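Local coordinates for S-M checkpoint control protein rad4 (Schizosaccharomyces pombe, PDB 4BMD) that acts in DNA replication and in the checkpoint that couples S and M phases, here represented by its third and fourth BRCT domains, at residues H57-V61 against D62-I66; V72-W75 against W76-C80; K85-G88 against I89-A93; V176-L179 against W180-Q184. All blocks are in the same frame, centred on the assembly; numbering follows the deposited sequence.

Interaction 1. Residues H57-V61 against D62-I66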
loop_
_atom_site.group_PDB
_atom_site.type_symbol
_atom_site.label_atom_id
_atom_site.label_comp_id
_atom_site.label_asym_id
_atom_site.label_seq_id
_atom_site.Cartn_x
_atom_site.Cartn_y
_atom_site.Cartn_z
ATOM N N HIS A 57 -4.035 5.469 -6.289
ATOM C CA HIS A 57 -3.623 5.156 -4.922
ATOM C C HIS A 57 -3.411 6.404 -4.068
ATOM O O HIS A 57 -3.481 6.345 -2.841
ATOM C CB HIS A 57 -2.350 4.305 -4.925
ATOM C CG HIS A 57 -1.140 5.029 -5.429
ATOM N ND1 HIS A 57 -0.698 4.926 -6.730
ATOM C CD2 HIS A 57 -0.279 5.867 -4.805
ATOM C CE1 HIS A 57 0.383 5.669 -6.886
ATOM N NE2 HIS A 57 0.659 6.252 -5.733
ATOM N N TYR A 58 -3.152 7.531 -4.724
ATOM C CA TYR A 58 -2.870 8.781 -4.027
ATOM C C TYR A 58 -4.119 9.632 -3.825
ATOM O O TYR A 58 -4.052 10.714 -3.241
ATOM C CB TYR A 58 -1.809 9.583 -4.783
ATOM C CG TYR A 58 -2.109 9.750 -6.255
ATOM C CD1 TYR A 58 -2.898 10.799 -6.710
ATOM C CD2 TYR A 58 -1.599 8.862 -7.193
ATOM C CE1 TYR A 58 -3.174 10.955 -8.053
ATOM C CE2 TYR A 58 -1.869 9.009 -8.539
ATOM C CZ TYR A 58 -2.658 10.058 -8.964
ATOM O OH TYR A 58 -2.929 10.210 -10.304
ATOM N N PHE A 59 -5.255 9.145 -4.311
ATOM C CA PHE A 59 -6.507 9.884 -4.196
ATOM C C PHE A 59 -7.043 9.813 -2.768
ATOM O O PHE A 59 -7.193 8.725 -2.212
ATOM C CB PHE A 59 -7.543 9.332 -5.178
ATOM C CG PHE A 59 -8.634 10.308 -5.523
ATOM C CD1 PHE A 59 -9.704 10.507 -4.666
ATOM C CD2 PHE A 59 -8.590 11.023 -6.710
ATOM C CE1 PHE A 59 -10.708 11.404 -4.983
ATOM C CE2 PHE A 59 -9.590 11.921 -7.033
ATOM C CZ PHE A 59 -10.651 12.112 -6.169
ATOM N N PRO A 60 -7.332 10.980 -2.172
ATOM C CA PRO A 60 -7.848 11.075 -0.800
ATOM C C PRO A 60 -9.174 10.337 -0.634
ATOM O O PRO A 60 -10.121 10.601 -1.374
ATOM C CB PRO A 60 -8.058 12.580 -0.610
ATOM C CG PRO A 60 -7.138 13.219 -1.589
ATOM C CD PRO A 60 -7.132 12.307 -2.776
ATOM N N VAL A 61 -9.227 9.426 0.332
ATOM C CA VAL A 61 -10.420 8.622 0.587
ATOM C C VAL A 61 -11.638 9.497 0.869
ATOM O O VAL A 61 -12.737 9.227 0.385
ATOM C CB VAL A 61 -10.200 7.670 1.780
ATOM C CG1 VAL A 61 -11.448 6.840 2.043
ATOM C CG2 VAL A 61 -9.002 6.771 1.527
ATOM N N ASP A 62 -11.424 10.555 1.642
ATOM C CA ASP A 62 -12.500 11.449 2.054
ATOM C C ASP A 62 -13.146 12.198 0.887
ATOM O O ASP A 62 -14.285 12.654 0.992
ATOM C CB ASP A 62 -11.981 12.438 3.101
ATOM C CG ASP A 62 -10.545 12.856 2.845
ATOM O OD1 ASP A 62 -9.627 12.116 3.263
ATOM O OD2 ASP A 62 -10.333 13.921 2.227
ATOM N N GLU A 63 -12.422 12.319 -0.222
ATOM C CA GLU A 63 -12.936 13.023 -1.392
ATOM C C GLU A 63 -13.625 12.083 -2.378
ATOM O O GLU A 63 -14.148 12.522 -3.401
ATOM C CB GLU A 63 -11.814 13.784 -2.101
ATOM C CG GLU A 63 -11.207 14.909 -1.281
ATOM C CD GLU A 63 -10.154 15.684 -2.050
ATOM O OE1 GLU A 63 -9.989 15.425 -3.262
ATOM O OE2 GLU A 63 -9.491 16.552 -1.443
ATOM N N LEU A 64 -13.621 10.790 -2.068
ATOM C CA LEU A 64 -14.228 9.798 -2.948
ATOM C C LEU A 64 -15.750 9.815 -2.870
ATOM O O LEU A 64 -16.322 9.886 -1.784
ATOM C CB LEU A 64 -13.714 8.396 -2.620
ATOM C CG LEU A 64 -12.331 8.024 -3.153
ATOM C CD1 LEU A 64 -11.957 6.619 -2.710
ATOM C CD2 LEU A 64 -12.305 8.135 -4.667
ATOM N N PRO A 65 -16.412 9.745 -4.033
ATOM C CA PRO A 65 -17.870 9.616 -4.084
ATOM C C PRO A 65 -18.303 8.222 -3.649
ATOM O O PRO A 65 -17.456 7.373 -3.375
ATOM C CB PRO A 65 -18.184 9.821 -5.567
ATOM C CG PRO A 65 -16.949 9.390 -6.272
ATOM C CD PRO A 65 -15.815 9.805 -5.379
ATOM N N ILE A 66 -19.610 7.995 -3.587
ATOM C CA ILE A 66 -20.134 6.687 -3.217
ATOM C C ILE A 66 -20.190 5.774 -4.437
ATOM O O ILE A 66 -20.733 6.145 -5.477
ATOM C CB ILE A 66 -21.540 6.797 -2.601
ATOM C CG1 ILE A 66 -21.542 7.806 -1.449
ATOM C CG2 ILE A 66 -22.023 5.434 -2.128
ATOM C CD1 ILE A 66 -22.907 8.028 -0.832
#
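Phe59 and Leu64 meet where the chain folds back on itself: ring atom CD1 of Phe59 lies 3.5 Å from methyl CD2 of Leu64. The ring is swung toward this methyl because CG of Phe59 stands anti to the backbone N (chi1 -158°). CE1 of the same ring also reaches CB of Glu63 at 3.9 Å, and the plane of that residue's carboxylate stands 87° from the ring. Glu63 keeps an extended chain beyond CG and crosses Pro60 obliquely, its CD 3.9 Å from CG of Pro60, bringing its carboxylate carbon against the proline ring carbons CB and CG.

Two backbone bonds close the turn that carries these side chains, as expected of 3-10 geometry: Glu63 N donates to Pro60 O at 3.1 Å and Leu64 N to Val61 O at 3.0 Å. Both are i to i+3 bonds. The turn belongs to the connection between strands 52-55 and 71-73 of the third BRCT domain. Around it, Phe59 packs on Glu22, Asp62 touches Pro101, and the backbone of Val61 is hydrogen-bonded to Phe99, in the segment that leads to helix 104-107.

Interaction 2. Residues V72-W75 against W76-C80; sequences VNEW and WIERC
Val72, within strand 71-73, packs against Trp76, in the first turn of helix 74-82, four residues on. Its CG1 makes a CH-pi contact 3.9 Å from the centroid of the five-membered ring, 19° off the normal, while its CB lies 3.6 Å from CB of Trp76. Trp76 has CG anti to its own N (chi1 176°), which turns one face of the indole to the valine; SG of Cys80 lies over the opposite face.

Asn73 is the N-cap. Its backbone O accepts from Trp76 N at 3.0 Å, and its OD1 takes weak bonds from Trp75 N and Trp76 N, the first at 3.0 Å; ND2 is bound to Leu94 O. Glu74 follows with its O accepting from Glu78 N at 3.2 Å. The side chains of Glu74 and Glu78 run alongside each other, yet their OE2 atoms stay 5.4 Å apart, Glu74 OE2 turning to His57 and Glu78 OE1 to His124. Trp75 O receives Arg79 N, and CD1 of its indole approaches Glu78 OE1 at 3.5 Å.

Chemically, the N-cap satisfies amides at the start of this helix of the third BRCT domain. The two acidic groups, like in charge, each have a histidine partner, which would probably ease their mutual repulsion; Arg79 is likewise paired, with Glu120 of the fourth BRCT domain.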
loop_
_atom_site.group_PDB
_atom_site.type_symbol
_atom_site.label_atom_id
_atom_site.label_comp_id
_atom_site.label_asym_id
_atom_site.label_seq_id
_atom_site.Cartn_x
_atom_site.Cartn_y
_atom_site.Cartn_z
ATOM N N VAL A 72 -11.289 -0.596 -5.684
ATOM C CA VAL A 72 -9.880 -0.879 -5.435
ATOM C C VAL A 72 -9.017 0.218 -6.049
ATOM O O VAL A 72 -9.507 1.037 -6.825
ATOM C CB VAL A 72 -9.458 -2.224 -6.058
ATOM C CG1 VAL A 72 -10.254 -3.372 -5.457
ATOM C CG2 VAL A 72 -9.632 -2.184 -7.568
ATOM N N ASN A 73 -7.735 0.239 -5.698
ATOM C CA ASN A 73 -6.796 1.123 -6.382
ATOM C C ASN A 73 -6.010 0.373 -7.453
ATOM O O ASN A 73 -6.164 -0.840 -7.600
ATOM C CB ASN A 73 -5.871 1.862 -5.401
ATOM C CG ASN A 73 -5.019 0.926 -4.562
ATOM O OD1 ASN A 73 -4.620 -0.151 -5.005
ATOM N ND2 ASN A 73 -4.728 1.345 -3.336
ATOM N N GLU A 74 -5.169 1.086 -8.198
ATOM C CA GLU A 74 -4.442 0.471 -9.307
ATOM C C GLU A 74 -3.440 -0.581 -8.836
ATOM O O GLU A 74 -3.033 -1.447 -9.609
ATOM C CB GLU A 74 -3.742 1.527 -10.172
ATOM C CG GLU A 74 -2.482 2.122 -9.564
ATOM C CD GLU A 74 -2.743 3.418 -8.823
ATOM O OE1 GLU A 74 -3.805 3.537 -8.175
ATOM O OE2 GLU A 74 -1.884 4.322 -8.896
ATOM N N TRP A 75 -3.053 -0.510 -7.567
ATOM C CA TRP A 75 -2.114 -1.476 -7.005
ATOM C C TRP A 75 -2.743 -2.863 -6.900
ATOM O O TRP A 75 -2.038 -3.871 -6.844
ATOM C CB TRP A 75 -1.598 -1.006 -5.642
ATOM C CG TRP A 75 -0.644 0.148 -5.736
ATOM C CD1 TRP A 75 -0.089 0.662 -6.873
ATOM C CD2 TRP A 75 -0.133 0.933 -4.651
ATOM N NE1 TRP A 75 0.735 1.716 -6.563
ATOM C CE2 TRP A 75 0.725 1.903 -5.206
ATOM C CE3 TRP A 75 -0.319 0.909 -3.265
ATOM C CZ2 TRP A 75 1.397 2.841 -4.424
ATOM C CZ3 TRP A 75 0.348 1.842 -2.491
ATOM C CH2 TRP A 75 1.196 2.794 -3.072
ATOM N N TRP A 76 -4.072 -2.905 -6.877
ATOM C CA TRP A 76 -4.800 -4.168 -6.896
ATOM C C TRP A 76 -4.572 -4.868 -8.231
ATOM O O TRP A 76 -4.431 -6.090 -8.288
ATOM C CB TRP A 76 -6.294 -3.922 -6.674
ATOM C CG TRP A 76 -7.150 -5.152 -6.782
ATOM C CD1 TRP A 76 -7.536 -5.975 -5.764
ATOM C CD2 TRP A 76 -7.733 -5.691 -7.976
ATOM N NE1 TRP A 76 -8.319 -6.993 -6.249
ATOM C CE2 TRP A 76 -8.454 -6.843 -7.604
ATOM C CE3 TRP A 76 -7.711 -5.313 -9.324
ATOM C CZ2 TRP A 76 -9.149 -7.619 -8.531
ATOM C CZ3 TRP A 76 -8.401 -6.086 -10.240
ATOM C CH2 TRP A 76 -9.110 -7.226 -9.840
ATOM N N ILE A 77 -4.539 -4.082 -9.302
ATOM C CA ILE A 77 -4.272 -4.605 -10.635
ATOM C C ILE A 77 -2.853 -5.152 -10.711
ATOM O O ILE A 77 -2.624 -6.244 -11.231
ATOM C CB ILE A 77 -4.446 -3.516 -11.710
ATOM C CG1 ILE A 77 -5.849 -2.911 -11.636
ATOM C CG2 ILE A 77 -4.174 -4.082 -13.095
ATOM C CD1 ILE A 77 -6.070 -1.763 -12.598
ATOM N N GLU A 78 -1.905 -4.383 -10.183
ATOM C CA GLU A 78 -0.500 -4.776 -10.182
ATOM C C GLU A 78 -0.278 -6.054 -9.379
ATOM O O GLU A 78 0.524 -6.905 -9.764
ATOM C CB GLU A 78 0.369 -3.647 -9.628
ATOM C CG GLU A 78 0.244 -2.339 -10.392
ATOM C CD GLU A 78 1.089 -1.231 -9.794
ATOM O OE1 GLU A 78 1.868 -1.512 -8.859
ATOM O OE2 GLU A 78 0.971 -0.076 -10.258
ATOM N N ARG A 79 -0.991 -6.184 -8.265
ATOM C CA ARG A 79 -0.899 -7.382 -7.438
ATOM C C ARG A 79 -1.458 -8.593 -8.170
ATOM O O ARG A 79 -0.922 -9.695 -8.061
ATOM C CB ARG A 79 -1.637 -7.188 -6.111
ATOM C CG ARG A 79 -0.869 -6.377 -5.082
ATOM C CD ARG A 79 -1.627 -6.308 -3.768
ATOM N NE ARG A 79 -2.020 -7.633 -3.294
ATOM C CZ ARG A 79 -1.268 -8.401 -2.514
ATOM N NH1 ARG A 79 -0.076 -7.979 -2.114
ATOM N NH2 ARG A 79 -1.706 -9.592 -2.131
ATOM N N CYS A 80 -2.537 -8.380 -8.916
ATOM C CA CYS A 80 -3.166 -9.451 -9.678
ATOM C C CYS A 80 -2.241 -9.998 -10.759
ATOM O O CYS A 80 -2.252 -11.193 -11.048
ATOM C CB CYS A 80 -4.482 -8.975 -10.299
ATOM S SG CYS A 80 -5.859 -8.850 -9.134
#

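Interaction 3. Residues K85-G88 against I89-A93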
loop_
_atom_site.group_PDB
_atom_site.type_symbol
_atom_site.label_atom_id
_atom_site.label_comp_id
_atom_site.label_asym_id
_atom_site.label_seq_id
_atom_site.Cartn_x
_atom_site.Cartn_y
_atom_site.Cartn_z
ATOM N N LYS A 85 -3.211 -14.003 -10.481
ATOM C CA LYS A 85 -4.538 -14.440 -10.059
ATOM C C LYS A 85 -5.358 -13.265 -9.534
ATOM O O LYS A 85 -4.830 -12.172 -9.332
ATOM C CB LYS A 85 -4.448 -15.546 -9.003
ATOM C CG LYS A 85 -3.930 -15.093 -7.649
ATOM C CD LYS A 85 -3.987 -16.234 -6.645
ATOM C CE LYS A 85 -3.536 -15.790 -5.265
ATOM N NZ LYS A 85 -3.616 -16.896 -4.270
ATOM N N ILE A 86 -6.648 -13.493 -9.317
ATOM C CA ILE A 86 -7.546 -12.433 -8.871
ATOM C C ILE A 86 -7.791 -12.485 -7.365
ATOM O O ILE A 86 -8.410 -13.419 -6.856
ATOM C CB ILE A 86 -8.895 -12.489 -9.612
ATOM C CG1 ILE A 86 -8.678 -12.316 -11.118
ATOM C CG2 ILE A 86 -9.840 -11.423 -9.082
ATOM C CD1 ILE A 86 -9.952 -12.366 -11.930
ATOM N N PHE A 87 -7.300 -11.470 -6.662
ATOM C CA PHE A 87 -7.460 -11.388 -5.215
ATOM C C PHE A 87 -8.804 -10.777 -4.847
ATOM O O PHE A 87 -9.444 -10.120 -5.669
ATOM C CB PHE A 87 -6.343 -10.540 -4.601
ATOM C CG PHE A 87 -4.965 -11.084 -4.834
ATOM C CD1 PHE A 87 -4.397 -11.973 -3.937
ATOM C CD2 PHE A 87 -4.232 -10.698 -5.945
ATOM C CE1 PHE A 87 -3.127 -12.473 -4.146
ATOM C CE2 PHE A 87 -2.961 -11.196 -6.159
ATOM C CZ PHE A 87 -2.409 -12.085 -5.258
ATOM N N GLY A 88 -9.227 -10.995 -3.607
ATOM C CA GLY A 88 -10.388 -10.311 -3.073
ATOM C C GLY A 88 -10.027 -8.861 -2.821
ATOM O O GLY A 88 -8.847 -8.522 -2.725
ATOM N N ILE A 89 -11.032 -8.000 -2.710
ATOM C CA ILE A 89 -10.779 -6.573 -2.553
ATOM C C ILE A 89 -10.263 -6.218 -1.161
ATOM O O ILE A 89 -9.720 -5.135 -0.956
ATOM C CB ILE A 89 -12.031 -5.724 -2.869
ATOM C CG1 ILE A 89 -13.120 -5.955 -1.820
ATOM C CG2 ILE A 89 -12.548 -6.033 -4.267
ATOM C CD1 ILE A 89 -14.350 -5.098 -2.023
ATOM N N ASP A 90 -10.418 -7.135 -0.211
ATOM C CA ASP A 90 -10.019 -6.869 1.168
ATOM C C ASP A 90 -8.783 -7.657 1.602
ATOM O O ASP A 90 -8.367 -7.584 2.758
ATOM C CB ASP A 90 -11.181 -7.151 2.123
ATOM C CG ASP A 90 -12.359 -6.224 1.896
ATOM O OD1 ASP A 90 -12.132 -5.052 1.530
ATOM O OD2 ASP A 90 -13.512 -6.667 2.083
ATOM N N GLU A 91 -8.193 -8.403 0.673
ATOM C CA GLU A 91 -7.051 -9.254 0.997
ATOM C C GLU A 91 -5.797 -8.461 1.365
ATOM O O GLU A 91 -4.944 -8.952 2.104
ATOM C CB GLU A 91 -6.753 -10.226 -0.147
ATOM C CG GLU A 91 -7.870 -11.221 -0.416
ATOM C CD GLU A 91 -7.441 -12.344 -1.339
ATOM O OE1 GLU A 91 -6.221 -12.578 -1.466
ATOM O OE2 GLU A 91 -8.323 -12.994 -1.938
ATOM N N HIS A 92 -5.684 -7.240 0.851
ATOM C CA HIS A 92 -4.543 -6.390 1.180
ATOM C C HIS A 92 -4.949 -4.928 1.358
ATOM O O HIS A 92 -5.653 -4.360 0.522
ATOM C CB HIS A 92 -3.441 -6.516 0.128
ATOM C CG HIS A 92 -2.090 -6.104 0.624
ATOM N ND1 HIS A 92 -1.703 -4.785 0.725
ATOM C CD2 HIS A 92 -1.038 -6.838 1.058
ATOM C CE1 HIS A 92 -0.470 -4.725 1.196
ATOM N NE2 HIS A 92 -0.044 -5.958 1.406
ATOM N N ALA A 93 -4.485 -4.326 2.448
ATOM C CA ALA A 93 -4.884 -2.972 2.823
ATOM C C ALA A 93 -4.439 -1.903 1.827
ATOM O O ALA A 93 -5.053 -0.840 1.735
ATOM C CB ALA A 93 -4.369 -2.643 4.219
HETATM O O HOH W 1 -7.192 -6.444 -1.364
#
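The backbone from Gly88 to Glu91 forms a type I beta turn, closed by a long, weak bond from Glu91 N to Gly88 O at 3.5 Å. This turn lies in the connection after helix 74-82 that leads from the third BRCT domain toward the fourth.

Glu91 reaches back to Gly88, the first residue of the turn, and to Phe87 just before it. With CG beside its backbone N (chi1 -64°) and the chain extended beyond, OE2 accepts from Gly88 N at 2.8 Å, the N-H nearly straight at 163°. That donor approaches from above the carboxylate plane. The other oxygen, OE1, sits at the edge of the Phe87 ring and near its plane, 3.1 Å from CD1, where the positive rim of the ring faces it. Ring and carboxylate planes are almost perpendicular, 83° apart, so one carboxylate meets both a backbone amide and an aromatic edge.

The Phe87 ring also takes part in a cation-pi contact with Arg79 and touches Cys80, both on helix 74-82. Replacing it with an alanine would probably leave Glu91 OE1 without its aromatic edge and deprive the Arg79 guanidinium of its ring partner, opening a gap between the turn and the helix. A water donates to Gly88 O at 3.0 Å and accepts from His92 N at 2.8 Å.

Interaction 4. Residues V176-L179 against W180-Q184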
loop_
_atom_site.group_PDB
_atom_site.type_symbol
_atom_site.label_atom_id
_atom_site.label_comp_id
_atom_site.label_asym_id
_atom_site.label_seq_id
_atom_site.Cartn_x
_atom_site.Cartn_y
_atom_site.Cartn_z
ATOM N N VAL A 176 4.875 -4.480 11.910
ATOM C CA VAL A 176 4.151 -3.853 10.807
ATOM C C VAL A 176 2.654 -3.694 11.087
ATOM O O VAL A 176 2.000 -2.821 10.512
ATOM C CB VAL A 176 4.366 -4.623 9.480
ATOM C CG1 VAL A 176 3.662 -5.971 9.519
ATOM C CG2 VAL A 176 3.891 -3.799 8.292
ATOM N N ALA A 177 2.120 -4.527 11.979
ATOM C CA ALA A 177 0.702 -4.467 12.335
ATOM C C ALA A 177 0.296 -3.062 12.769
ATOM O O ALA A 177 -0.817 -2.613 12.495
ATOM C CB ALA A 177 0.382 -5.475 13.431
ATOM N N TRP A 178 1.215 -2.373 13.437
ATOM C CA TRP A 178 1.024 -0.982 13.820
ATOM C C TRP A 178 0.666 -0.110 12.619
ATOM O O TRP A 178 -0.241 0.720 12.691
ATOM C CB TRP A 178 2.287 -0.452 14.496
ATOM C CG TRP A 178 2.329 1.037 14.634
ATOM C CD1 TRP A 178 1.661 1.795 15.549
ATOM C CD2 TRP A 178 3.093 1.950 13.837
ATOM N NE1 TRP A 178 1.955 3.124 15.369
ATOM C CE2 TRP A 178 2.832 3.247 14.324
ATOM C CE3 TRP A 178 3.968 1.798 12.759
ATOM C CZ2 TRP A 178 3.416 4.384 13.770
ATOM C CZ3 TRP A 178 4.545 2.931 12.208
ATOM C CH2 TRP A 178 4.267 4.205 12.715
ATOM N N LEU A 179 1.374 -0.305 11.511
ATOM C CA LEU A 179 1.122 0.481 10.310
ATOM C C LEU A 179 -0.172 0.069 9.617
ATOM O O LEU A 179 -0.921 0.923 9.140
ATOM C CB LEU A 179 2.294 0.386 9.332
ATOM C CG LEU A 179 2.093 1.166 8.031
ATOM C CD1 LEU A 179 1.907 2.652 8.314
ATOM C CD2 LEU A 179 3.247 0.938 7.076
ATOM N N TRP A 180 -0.436 -1.234 9.558
ATOM C CA TRP A 180 -1.675 -1.717 8.957
ATOM C C TRP A 180 -2.885 -1.195 9.726
ATOM O O TRP A 180 -3.912 -0.867 9.132
ATOM C CB TRP A 180 -1.717 -3.248 8.893
ATOM C CG TRP A 180 -0.625 -3.897 8.079
ATOM C CD1 TRP A 180 0.116 -4.987 8.438
ATOM C CD2 TRP A 180 -0.157 -3.509 6.777
ATOM N NE1 TRP A 180 1.010 -5.303 7.444
ATOM C CE2 TRP A 180 0.866 -4.410 6.415
ATOM C CE3 TRP A 180 -0.500 -2.489 5.883
ATOM C CZ2 TRP A 180 1.547 -4.320 5.202
ATOM C CZ3 TRP A 180 0.179 -2.401 4.679
ATOM C CH2 TRP A 180 1.190 -3.312 4.350
ATOM N N ASN A 181 -2.756 -1.119 11.047
ATOM C CA ASN A 181 -3.824 -0.591 11.890
ATOM C C ASN A 181 -4.105 0.878 11.597
ATOM O O ASN A 181 -5.255 1.309 11.605
ATOM C CB ASN A 181 -3.492 -0.775 13.372
ATOM C CG ASN A 181 -3.477 -2.232 13.788
ATOM O OD1 ASN A 181 -4.152 -3.069 13.187
ATOM N ND2 ASN A 181 -2.705 -2.544 14.823
ATOM N N ILE A 182 -3.048 1.641 11.339
ATOM C CA ILE A 182 -3.189 3.049 10.986
ATOM C C ILE A 182 -3.863 3.197 9.623
ATOM O O ILE A 182 -4.781 4.001 9.457
ATOM C CB ILE A 182 -1.825 3.766 10.974
ATOM C CG1 ILE A 182 -1.233 3.798 12.386
ATOM C CG2 ILE A 182 -1.959 5.180 10.422
ATOM C CD1 ILE A 182 0.075 4.549 12.483
ATOM N N ILE A 183 -3.404 2.409 8.656
ATOM C CA ILE A 183 -3.962 2.426 7.307
ATOM C C ILE A 183 -5.441 2.053 7.304
ATOM O O ILE A 183 -6.263 2.746 6.704
ATOM C CB ILE A 183 -3.201 1.455 6.379
ATOM C CG1 ILE A 183 -1.767 1.934 6.163
ATOM C CG2 ILE A 183 -3.913 1.321 5.045
ATOM C CD1 ILE A 183 -1.676 3.265 5.468
ATOM N N GLN A 184 -5.770 0.961 7.984
ATOM C CA GLN A 184 -7.134 0.443 7.997
ATOM C C GLN A 184 -8.101 1.331 8.777
ATOM O O GLN A 184 -9.226 1.562 8.336
ATOM C CB GLN A 184 -7.159 -0.984 8.548
ATOM C CG GLN A 184 -6.529 -2.013 7.621
ATOM C CD GLN A 184 -6.501 -3.403 8.225
ATOM O OE1 GLN A 184 -5.686 -3.695 9.101
ATOM N NE2 GLN A 184 -7.394 -4.268 7.760
#
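Ala177 O accepts from Asn181 N at 2.8 Å, the shortest hydrogen bond between 176-179 and 180-184. The same i to i+4 pattern continues through Trp180 N to Val176 O, Ile182 N to Trp178 O and Ile183 N to Leu179 O, evidence of a regular alpha-helix.

Two indoles on different flanks of this helix are each covered by an aliphatic residue one turn away. Over one face of Trp180, Val176 places CG2 3.6 Å from CE2, offset toward the rim; its other methyl, CG1, lies 3.4 Å from NE1. CG of Trp180 is anti to its carbonyl carbon (chi1 -61°), and this turns the ring back along the helix, above Val176 O as well. A MES molecule, probably from the crystallisation liquor, lies beside the Trp180 ring. Trp178 instead has CG anti to N (chi1 166°), and over one face of its ring comes CD1 of Ile182, 3.6 Å from CE2. The NE1 group of Trp178 is bound to Ile189 O. A leucine in place of Trp180 would probably leave the Val176 methyls without the flat face they pack on, and His92 without its edge-to-face partner.

Within the fourth BRCT domain this is helix 177-185, directly after strand 172-175. Trp178 packs on strand 146-149, Leu179 meets that strand, helix 119-131 and Phe107 of helix 104-107, and Trp180 leans on Leu125 and Glu121 of helix 119-131.

How the interactions relate
All four contacts are local and follow one another in series along the chain; none nests in or crosses another. Interaction 1 turns the connection between strands 52-55 and 71-73, and interaction 2 joins the latter strand to helix 74-82. These two touch through His57, whose CD2 packs 3.5 Å from CZ2 of Trp75. Interaction 3 lies in the following connection and folds back on that helix, with Lys85 N 3.0 Å from Cys80 O. Its far end meets interaction 4 in the fourth BRCT domain, where Ala93 CB is 4.1 Å from Ile183 CG2. The connection thus bridges the two domains, while interactions 2 and 4 remain about 8 Å apart at their nearest atoms.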